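Local coordinates for protein carbohydrate deacetylase Agd3 (Neosartorya fumigata, PDB 6NWZ) that probably removes acetyl groups from the exopolysaccharide galactosaminogalactan and is required for Aspergillus fumigatus biofilm formation, at residues H171-I176 with A186-N191; A243-V248 with T664-L669; T494-N499 with Q547-N552. One frame throughout, in Å; residues are numbered along the deposited sequence.

Contact 1 of 3, residues H171-I176 with A186-N191; sequences HYPATI and AQFAPN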
loop_
_atom_site.group_PDB
_atom_site.type_symbol
_atom_site.label_atom_id
_atom_site.label_comp_id
_atom_site.label_asym_id
_atom_site.label_seq_id
_atom_site.Cartn_x
_atom_site.Cartn_y
_atom_site.Cartn_z
ATOM N N HIS A 171 -19.178 15.217 10.830
ATOM C CA HIS A 171 -19.166 16.277 9.828
ATOM C C HIS A 171 -20.300 17.260 10.106
ATOM O O HIS A 171 -21.105 17.074 11.020
ATOM C CB HIS A 171 -19.260 15.706 8.412
ATOM C CG HIS A 171 -20.382 14.735 8.224
ATOM N ND1 HIS A 171 -20.277 13.402 8.564
ATOM C CD2 HIS A 171 -21.631 14.899 7.726
ATOM C CE1 HIS A 171 -21.412 12.786 8.282
ATOM N NE2 HIS A 171 -22.252 13.673 7.778
ATOM N N TYR A 172 -20.348 18.330 9.314
ATOM C CA TYR A 172 -21.345 19.386 9.488
ATOM C C TYR A 172 -21.884 19.780 8.119
ATOM O O TYR A 172 -21.201 20.478 7.353
ATOM C CB TYR A 172 -20.761 20.605 10.197
ATOM C CG TYR A 172 -19.965 20.299 11.444
ATOM C CD1 TYR A 172 -18.605 20.026 11.368
ATOM C CD2 TYR A 172 -20.567 20.298 12.699
ATOM C CE1 TYR A 172 -17.865 19.751 12.500
ATOM C CE2 TYR A 172 -19.831 20.023 13.842
ATOM C CZ TYR A 172 -18.479 19.749 13.733
ATOM O OH TYR A 172 -17.727 19.474 14.854
ATOM N N PRO A 173 -23.093 19.345 7.772
ATOM C CA PRO A 173 -23.707 19.795 6.519
ATOM C C PRO A 173 -23.772 21.314 6.463
ATOM O O PRO A 173 -24.185 21.972 7.420
ATOM C CB PRO A 173 -25.100 19.164 6.566
ATOM C CG PRO A 173 -24.914 17.941 7.411
ATOM C CD PRO A 173 -23.906 18.327 8.457
ATOM N N ALA A 174 -23.349 21.874 5.333
ATOM C CA ALA A 174 -23.105 23.302 5.220
ATOM C C ALA A 174 -23.839 23.885 4.021
ATOM O O ALA A 174 -24.355 23.163 3.161
ATOM C CB ALA A 174 -21.605 23.595 5.103
ATOM N N THR A 175 -23.858 25.218 3.973
ATOM C CA THR A 175 -24.460 25.972 2.878
ATOM C C THR A 175 -23.538 27.122 2.499
ATOM O O THR A 175 -23.207 27.954 3.349
ATOM C CB THR A 175 -25.836 26.509 3.275
ATOM O OG1 THR A 175 -26.697 25.411 3.603
ATOM C CG2 THR A 175 -26.443 27.315 2.134
ATOM N N ILE A 176 -23.128 27.174 1.227
ATOM C CA ILE A 176 -22.311 28.287 0.755
ATOM C C ILE A 176 -23.125 29.570 0.822
ATOM O O ILE A 176 -24.269 29.626 0.351
ATOM C CB ILE A 176 -21.805 28.019 -0.669
ATOM C CG1 ILE A 176 -20.928 26.769 -0.690
ATOM C CG2 ILE A 176 -21.036 29.221 -1.206
ATOM C CD1 ILE A 176 -20.320 26.488 -2.039
ATOM N N ALA A 186 -17.478 19.108 -2.882
ATOM C CA ALA A 186 -17.997 17.852 -2.363
ATOM C C ALA A 186 -19.364 18.099 -1.744
ATOM O O ALA A 186 -19.697 19.219 -1.344
ATOM C CB ALA A 186 -17.053 17.224 -1.329
ATOM N N GLN A 187 -20.151 17.033 -1.647
ATOM C CA GLN A 187 -21.555 17.174 -1.288
ATOM C C GLN A 187 -22.001 15.978 -0.458
ATOM O O GLN A 187 -21.683 14.832 -0.793
ATOM C CB GLN A 187 -22.405 17.310 -2.557
ATOM C CG GLN A 187 -23.886 17.477 -2.338
ATOM C CD GLN A 187 -24.616 17.796 -3.627
ATOM O OE1 GLN A 187 -25.333 16.958 -4.173
ATOM N NE2 GLN A 187 -24.437 19.013 -4.120
ATOM N N PHE A 188 -22.714 16.255 0.633
ATOM C CA PHE A 188 -23.333 15.204 1.429
ATOM C C PHE A 188 -24.664 14.811 0.805
ATOM O O PHE A 188 -25.521 15.665 0.558
ATOM C CB PHE A 188 -23.560 15.663 2.869
ATOM C CG PHE A 188 -22.297 15.879 3.648
ATOM C CD1 PHE A 188 -21.375 14.858 3.795
ATOM C CD2 PHE A 188 -22.037 17.105 4.241
ATOM C CE1 PHE A 188 -20.211 15.055 4.517
ATOM C CE2 PHE A 188 -20.876 17.308 4.970
ATOM C CZ PHE A 188 -19.960 16.281 5.103
ATOM N N ALA A 189 -24.837 13.518 0.557
ATOM C CA ALA A 189 -26.091 13.021 0.031
ATOM C C ALA A 189 -27.164 13.035 1.117
ATOM O O ALA A 189 -26.855 13.020 2.311
ATOM C CB ALA A 189 -25.911 11.605 -0.512
ATOM N N PRO A 190 -28.435 13.083 0.728
ATOM C CA PRO A 190 -29.507 12.927 1.715
ATOM C C PRO A 190 -29.447 11.554 2.368
ATOM O O PRO A 190 -28.871 10.603 1.833
ATOM C CB PRO A 190 -30.786 13.101 0.887
ATOM C CG PRO A 190 -30.355 13.896 -0.305
ATOM C CD PRO A 190 -28.956 13.442 -0.603
ATOM N N ASN A 191 -30.046 11.460 3.554
ATOM C CA ASN A 191 -30.056 10.204 4.293
ATOM C C ASN A 191 -31.265 10.137 5.214
ATOM O O ASN A 191 -32.292 10.764 4.941
ATOM C CB ASN A 191 -28.759 10.036 5.090
ATOM C CG ASN A 191 -28.565 11.121 6.134
ATOM O OD1 ASN A 191 -29.216 12.164 6.092
ATOM N ND2 ASN A 191 -27.657 10.881 7.076
#
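The rings of His171 and Phe188 overlap where a short connection between strands 164-165 and 174-176 meets strand 182-188 at Phe188, inside the CBM87 module. The rings meet at a slant, centroids 4.3 Å apart and planes inclined by 31°. His171 holds its ring between the backbone nitrogen and the carbonyl carbon (chi1 51°), which folds the imidazole in over a face of the phenyl ring, and the side chains run past one another in opposite directions. Two hydrogen bonds limit rotation of the imidazole, ND1 to Leu169 O and NE2 to Gln143 OE1, so its polar atoms are satisfied while a carbon faces Phe188. Ser198 and Ala200 of strand 198-206 also touch the phenyl ring.

Packing slackens along the first segment. Pro173 CA comes to 3.9 Å from Phe188 CD2, but its side-chain atom CB only to 4.4 Å from the same CD2. Partly exposed Tyr172 offers only its carbonyl, with O lying 4.0 Å from Phe188 CE2 at the ring edge; its side chain points away and packs edge-to-face with Trp170 and Tyr122. At the tight, buried end, His171 CD2 sits above the phenyl plane near its rim, 3.4 Å from Phe188 CZ.

Contact 2 of 3, residues A243-V248 with T664-L669; sequences AGHRRV and TVWVQL
His245 extends its imidazole trans to its own amide nitrogen (chi1 177°), while Trp666 turns its indole to the side of its amide nitrogen (chi1 -65°), carrying the six-membered ring back to the histidine. The result is an edge-to-face aromatic pair in which the indole supplies the edge and the imidazole the face. Three measurements support this: the planes meet at 66°, the centroids are 5.0 Å apart, and Trp666 CZ2 stands over the centre of the imidazole, 3.7 Å from His245 CD2. The T-shape is therefore tilted rather than strictly perpendicular.

Thr664, two residues earlier on the same strand, meets the imidazole at its ND1 side. Its methyl CG2 approaches obliquely, 3.6 Å from His245 ND1. The hydroxyl OG1 lies in the ring plane at the edge, but at 3.7 Å from His245 ND1 it makes no hydrogen bond. CG2 also rests over a face of the Trp666 indole, so the methyl packs into the angle between the two rings, over the rim of the indole. The polar end of the indole is held outside the pair, with Trp666 NE1 bonded to Glu656 OE1. The other oxygen of that carboxylate forms a salt bridge with Arg247, which, like Arg246, also pairs with Asp661.

This contact joins the loop between helix 224-237 and strand 252-257 to the C-terminal domain. Strand 663-667 is the middle one of three antiparallel strands, flanked by 639-643 and 654-656; Pro640 of the first and Glu656 of the second both touch His245.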
loop_
_atom_site.group_PDB
_atom_site.type_symbol
_atom_site.label_atom_id
_atom_site.label_comp_id
_atom_site.label_asym_id
_atom_site.label_seq_id
_atom_site.Cartn_x
_atom_site.Cartn_y
_atom_site.Cartn_z
ATOM N N ALA A 243 7.876 17.179 -5.020
ATOM C CA ALA A 243 8.866 16.116 -4.899
ATOM C C ALA A 243 8.150 14.913 -4.303
ATOM O O ALA A 243 7.879 14.867 -3.102
ATOM C CB ALA A 243 10.041 16.562 -4.036
ATOM N N GLY A 244 7.812 13.947 -5.146
ATOM C CA GLY A 244 7.095 12.787 -4.663
ATOM C C GLY A 244 6.734 11.862 -5.800
ATOM O O GLY A 244 7.240 11.992 -6.917
ATOM N N HIS A 245 5.823 10.933 -5.498
ATOM C CA HIS A 245 5.517 9.829 -6.400
ATOM C C HIS A 245 4.259 9.088 -5.953
ATOM O O HIS A 245 4.195 8.592 -4.822
ATOM C CB HIS A 245 6.718 8.881 -6.462
ATOM C CG HIS A 245 6.499 7.665 -7.304
ATOM N ND1 HIS A 245 6.060 7.731 -8.611
ATOM C CD2 HIS A 245 6.677 6.351 -7.031
ATOM C CE1 HIS A 245 5.967 6.507 -9.102
ATOM N NE2 HIS A 245 6.337 5.653 -8.164
ATOM N N ARG A 246 3.257 9.004 -6.833
ATOM C CA ARG A 246 1.983 8.345 -6.542
ATOM C C ARG A 246 1.868 7.065 -7.362
ATOM O O ARG A 246 1.568 7.113 -8.560
ATOM C CB ARG A 246 0.802 9.266 -6.843
ATOM C CG ARG A 246 -0.547 8.615 -6.579
ATOM C CD ARG A 246 -1.685 9.410 -7.197
ATOM N NE ARG A 246 -1.808 9.164 -8.632
ATOM C CZ ARG A 246 -2.463 9.956 -9.477
ATOM N NH1 ARG A 246 -3.054 11.060 -9.037
ATOM N NH2 ARG A 246 -2.523 9.649 -10.766
ATOM N N ARG A 247 2.067 5.920 -6.710
ATOM C CA ARG A 247 1.944 4.621 -7.358
ATOM C C ARG A 247 1.198 3.668 -6.434
ATOM O O ARG A 247 1.408 3.684 -5.219
ATOM C CB ARG A 247 3.328 4.060 -7.720
ATOM C CG ARG A 247 3.357 2.583 -8.101
ATOM C CD ARG A 247 2.676 2.314 -9.434
ATOM N NE ARG A 247 3.388 2.939 -10.544
ATOM C CZ ARG A 247 2.925 3.971 -11.242
ATOM N NH1 ARG A 247 1.739 4.493 -10.956
ATOM N NH2 ARG A 247 3.647 4.474 -12.234
ATOM N N VAL A 248 0.317 2.848 -7.007
ATOM C CA VAL A 248 -0.397 1.812 -6.267
ATOM C C VAL A 248 0.006 0.459 -6.834
ATOM O O VAL A 248 -0.225 0.183 -8.019
ATOM C CB VAL A 248 -1.920 1.997 -6.331
ATOM C CG1 VAL A 248 -2.623 0.814 -5.675
ATOM C CG2 VAL A 248 -2.320 3.283 -5.647
ATOM N N THR A 664 6.266 11.494 -13.821
ATOM C CA THR A 664 7.220 11.332 -12.730
ATOM C C THR A 664 8.621 11.250 -13.324
ATOM O O THR A 664 8.881 10.409 -14.191
ATOM C CB THR A 664 6.913 10.081 -11.901
ATOM O OG1 THR A 664 5.556 10.124 -11.441
ATOM C CG2 THR A 664 7.849 9.987 -10.703
ATOM N N VAL A 665 9.515 12.119 -12.863
ATOM C CA VAL A 665 10.897 12.163 -13.329
ATOM C C VAL A 665 11.795 11.777 -12.160
ATOM O O VAL A 665 11.757 12.416 -11.099
ATOM C CB VAL A 665 11.268 13.548 -13.884
ATOM C CG1 VAL A 665 12.732 13.591 -14.291
ATOM C CG2 VAL A 665 10.378 13.901 -15.065
ATOM N N TRP A 666 12.593 10.723 -12.346
ATOM C CA TRP A 666 13.535 10.259 -11.328
ATOM C C TRP A 666 14.855 10.991 -11.543
ATOM O O TRP A 666 15.643 10.637 -12.424
ATOM C CB TRP A 666 13.697 8.742 -11.390
ATOM C CG TRP A 666 12.426 8.022 -11.036
ATOM C CD1 TRP A 666 11.474 7.566 -11.901
ATOM C CD2 TRP A 666 11.952 7.713 -9.718
ATOM N NE1 TRP A 666 10.440 6.980 -11.205
ATOM C CE2 TRP A 666 10.711 7.058 -9.863
ATOM C CE3 TRP A 666 12.456 7.921 -8.430
ATOM C CZ2 TRP A 666 9.970 6.609 -8.769
ATOM C CZ3 TRP A 666 11.718 7.472 -7.345
ATOM C CH2 TRP A 666 10.490 6.826 -7.521
ATOM N N VAL A 667 15.092 12.018 -10.731
ATOM C CA VAL A 667 16.229 12.915 -10.908
ATOM C C VAL A 667 17.404 12.407 -10.083
ATOM O O VAL A 667 17.337 12.367 -8.850
ATOM C CB VAL A 667 15.863 14.351 -10.513
ATOM C CG1 VAL A 667 16.985 15.303 -10.900
ATOM C CG2 VAL A 667 14.554 14.753 -11.166
ATOM N N GLN A 668 18.487 12.039 -10.763
ATOM C CA GLN A 668 19.691 11.538 -10.110
ATOM C C GLN A 668 20.599 12.717 -9.775
ATOM O O GLN A 668 21.193 13.327 -10.670
ATOM C CB GLN A 668 20.406 10.528 -11.005
ATOM C CG GLN A 668 21.548 9.793 -10.318
ATOM C CD GLN A 668 21.092 9.030 -9.089
ATOM O OE1 GLN A 668 20.286 8.103 -9.181
ATOM N NE2 GLN A 668 21.602 9.422 -7.927
ATOM N N LEU A 669 20.707 13.036 -8.487
ATOM C CA LEU A 669 21.579 14.109 -8.031
ATOM C C LEU A 669 22.992 13.580 -7.826
ATOM O O LEU A 669 23.187 12.486 -7.287
ATOM C CB LEU A 669 21.053 14.723 -6.733
ATOM C CG LEU A 669 19.672 15.380 -6.796
ATOM C CD1 LEU A 669 19.350 16.083 -5.486
ATOM C CD2 LEU A 669 19.586 16.347 -7.966
#

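Contact 3 of 3, residues T494-N499 with Q547-N552; sequences TRIYYN and QANLRN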
loop_
_atom_site.group_PDB
_atom_site.type_symbol
_atom_site.label_atom_id
_atom_site.label_comp_id
_atom_site.label_asym_id
_atom_site.label_seq_id
_atom_site.Cartn_x
_atom_site.Cartn_y
_atom_site.Cartn_z
ATOM N N THR A 494 -5.426 -11.347 4.950
ATOM C CA THR A 494 -6.828 -11.170 4.607
ATOM C C THR A 494 -7.657 -12.233 5.313
ATOM O O THR A 494 -7.129 -13.209 5.856
ATOM C CB THR A 494 -7.048 -11.251 3.090
ATOM O OG1 THR A 494 -6.714 -12.568 2.633
ATOM C CG2 THR A 494 -6.168 -10.243 2.374
ATOM N N ARG A 495 -8.975 -12.033 5.296
ATOM C CA ARG A 495 -9.918 -13.021 5.807
ATOM C C ARG A 495 -10.128 -14.186 4.848
ATOM O O ARG A 495 -10.947 -15.069 5.136
ATOM C CB ARG A 495 -11.256 -12.347 6.126
ATOM C CG ARG A 495 -11.172 -11.386 7.301
ATOM C CD ARG A 495 -12.320 -10.395 7.316
ATOM N NE ARG A 495 -12.145 -9.389 8.360
ATOM C CZ ARG A 495 -11.451 -8.265 8.207
ATOM N NH1 ARG A 495 -10.866 -7.995 7.047
ATOM N NH2 ARG A 495 -11.345 -7.408 9.212
ATOM N N ILE A 496 -9.426 -14.201 3.715
ATOM C CA ILE A 496 -9.333 -15.388 2.876
ATOM C C ILE A 496 -8.238 -16.259 3.479
ATOM O O ILE A 496 -7.050 -16.068 3.196
ATOM C CB ILE A 496 -9.032 -15.028 1.410
ATOM C CG1 ILE A 496 -10.004 -13.955 0.911
ATOM C CG2 ILE A 496 -9.109 -16.261 0.531
ATOM C CD1 ILE A 496 -11.460 -14.362 0.978
ATOM N N TYR A 497 -8.631 -17.206 4.325
ATOM C CA TYR A 497 -7.684 -17.875 5.206
ATOM C C TYR A 497 -6.906 -18.969 4.475
ATOM O O TYR A 497 -7.336 -19.507 3.450
ATOM C CB TYR A 497 -8.410 -18.454 6.418
ATOM C CG TYR A 497 -9.066 -17.397 7.281
ATOM C CD1 TYR A 497 -8.297 -16.510 8.027
ATOM C CD2 TYR A 497 -10.449 -17.277 7.340
ATOM C CE1 TYR A 497 -8.886 -15.536 8.817
ATOM C CE2 TYR A 497 -11.049 -16.305 8.129
ATOM C CZ TYR A 497 -10.260 -15.437 8.865
ATOM O OH TYR A 497 -10.836 -14.465 9.654
ATOM N N TYR A 498 -5.745 -19.305 5.042
ATOM C CA TYR A 498 -4.779 -20.159 4.357
ATOM C C TYR A 498 -5.294 -21.577 4.159
ATOM O O TYR A 498 -4.843 -22.274 3.243
ATOM C CB TYR A 498 -3.473 -20.202 5.146
ATOM C CG TYR A 498 -3.458 -21.235 6.255
ATOM C CD1 TYR A 498 -4.109 -21.002 7.462
ATOM C CD2 TYR A 498 -2.798 -22.449 6.092
ATOM C CE1 TYR A 498 -4.096 -21.948 8.480
ATOM C CE2 TYR A 498 -2.780 -23.399 7.102
ATOM C CZ TYR A 498 -3.430 -23.143 8.293
ATOM O OH TYR A 498 -3.414 -24.086 9.297
ATOM N N ASN A 499 -6.201 -22.034 5.016
ATOM C CA ASN A 499 -6.666 -23.414 5.011
ATOM C C ASN A 499 -8.116 -23.507 4.548
ATOM O O ASN A 499 -8.885 -24.346 5.024
ATOM C CB ASN A 499 -6.495 -24.044 6.390
ATOM C CG ASN A 499 -7.190 -23.255 7.488
ATOM O OD1 ASN A 499 -7.481 -22.071 7.329
ATOM N ND2 ASN A 499 -7.453 -23.912 8.615
ATOM N N GLN A 547 -2.524 -21.640 -1.704
ATOM C CA GLN A 547 -2.891 -22.393 -2.902
ATOM C C GLN A 547 -4.326 -22.898 -2.841
ATOM O O GLN A 547 -5.007 -22.952 -3.873
ATOM C CB GLN A 547 -1.918 -23.561 -3.107
ATOM C CG GLN A 547 -1.915 -24.599 -1.988
ATOM C CD GLN A 547 -2.911 -25.729 -2.212
ATOM O OE1 GLN A 547 -3.306 -26.013 -3.343
ATOM N NE2 GLN A 547 -3.317 -26.380 -1.127
ATOM N N ALA A 548 -4.807 -23.259 -1.651
ATOM C CA ALA A 548 -6.177 -23.739 -1.527
ATOM C C ALA A 548 -7.198 -22.677 -1.915
ATOM O O ALA A 548 -8.332 -23.026 -2.261
ATOM C CB ALA A 548 -6.436 -24.223 -0.098
ATOM N N ASN A 549 -6.823 -21.394 -1.879
ATOM C CA ASN A 549 -7.757 -20.319 -2.198
ATOM C C ASN A 549 -8.063 -20.213 -3.688
ATOM O O ASN A 549 -8.989 -19.483 -4.057
ATOM C CB ASN A 549 -7.218 -18.970 -1.709
ATOM C CG ASN A 549 -6.850 -18.979 -0.234
ATOM O OD1 ASN A 549 -5.972 -18.232 0.200
ATOM N ND2 ASN A 549 -7.520 -19.823 0.541
ATOM N N LEU A 550 -7.313 -20.901 -4.546
ATOM C CA LEU A 550 -7.508 -20.803 -5.986
ATOM C C LEU A 550 -8.505 -21.823 -6.520
ATOM O O LEU A 550 -8.705 -21.892 -7.737
ATOM C CB LEU A 550 -6.167 -20.964 -6.716
ATOM C CG LEU A 550 -4.996 -20.061 -6.314
ATOM C CD1 LEU A 550 -3.875 -20.171 -7.332
ATOM C CD2 LEU A 550 -5.426 -18.620 -6.162
ATOM N N ARG A 551 -9.133 -22.609 -5.647
ATOM C CA ARG A 551 -10.060 -23.639 -6.095
ATOM C C ARG A 551 -11.239 -23.006 -6.818
ATOM O O ARG A 551 -11.990 -22.222 -6.232
ATOM C CB ARG A 551 -10.554 -24.469 -4.910
ATOM C CG ARG A 551 -11.305 -25.716 -5.340
ATOM C CD ARG A 551 -12.236 -26.217 -4.256
ATOM N NE ARG A 551 -12.789 -27.525 -4.591
ATOM C CZ ARG A 551 -12.587 -28.627 -3.877
ATOM N NH1 ARG A 551 -11.858 -28.582 -2.771
ATOM N NH2 ARG A 551 -13.127 -29.773 -4.262
ATOM N N ASN A 552 -11.399 -23.347 -8.092
ATOM C CA ASN A 552 -12.471 -22.792 -8.918
ATOM C C ASN A 552 -13.072 -23.780 -9.909
ATOM O O ASN A 552 -14.264 -23.663 -10.216
ATOM C CB ASN A 552 -11.954 -21.564 -9.695
ATOM C CG ASN A 552 -10.965 -21.937 -10.789
ATOM O OD1 ASN A 552 -11.346 -22.142 -11.942
ATOM N ND2 ASN A 552 -9.688 -22.020 -10.432
HETATM O O HOH W 1 -4.648 -17.372 2.569
HETATM O O HOH W 2 -3.537 -23.480 1.019
#
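Asn549 reaches from a 3-10 turn to the backbone of Tyr497, making a mostly polar loop-to-loop contact in the deacetylase domain, just beyond the adjacent parallel strands 487-492 and 542-546. Its amide ND2 donates to Tyr497 O at 2.9 Å with an N-H...O angle of 162°. The acceptor lies close to the amide plane of Asn549, although the donor is tilted 27° from the carbonyl plane. The other end of the amide is gripped too: Asn549 OD1 accepts from the backbone N of His546, a zinc ligand, and from a water that also donates to Ile496 O. Together these bonds fix the amide's rotation and cross-link both loops beside a metal-binding residue.

A methyl packs against the amide: Ile496 CG2, trans to its own backbone nitrogen, lies 3.6 Å from Asn549 CG. A second water extends the bridge, donating to Tyr498 O at 2.8 Å and accepting from Ala548 N at 3.0 Å. The Tyr498 side chain, pointing away from 547-552, comes within about 3 Å of the His546 side chain and about 6 Å of a bound zinc ion (nearest atoms).

Helix 569-584 supplies Ile569 against both Ile496 and Asn549, Phe520 of helix 520-536 packs on Ile496, and helix 503-513 touches the Tyr497 side chain through Glu509 and Trp510.

From the N terminus, contact 1 comes first and closes a short loop, with nine residues between 171-176 and 186-191, wholly inside the CBM87 module. Contact 2 opens only afterwards: 243-248, in the loop between helix 224-237 and strand 252-257, meets 664-669 in the C-terminal domain across 415 intervening residues. Contact 3 is nested within that span and joins the loops after two neighbouring strands of the deacetylase domain, with 47 residues between its segments. None cross. Contacts 2 and 3 lie on opposite sides of the chain's centre, their nearest atoms about 14 Å apart; by the same measure contact 1 stays about 17 Å from contact 2 and about 23 Å from contact 3. Contact 2 spans by far the longest stretch of sequence.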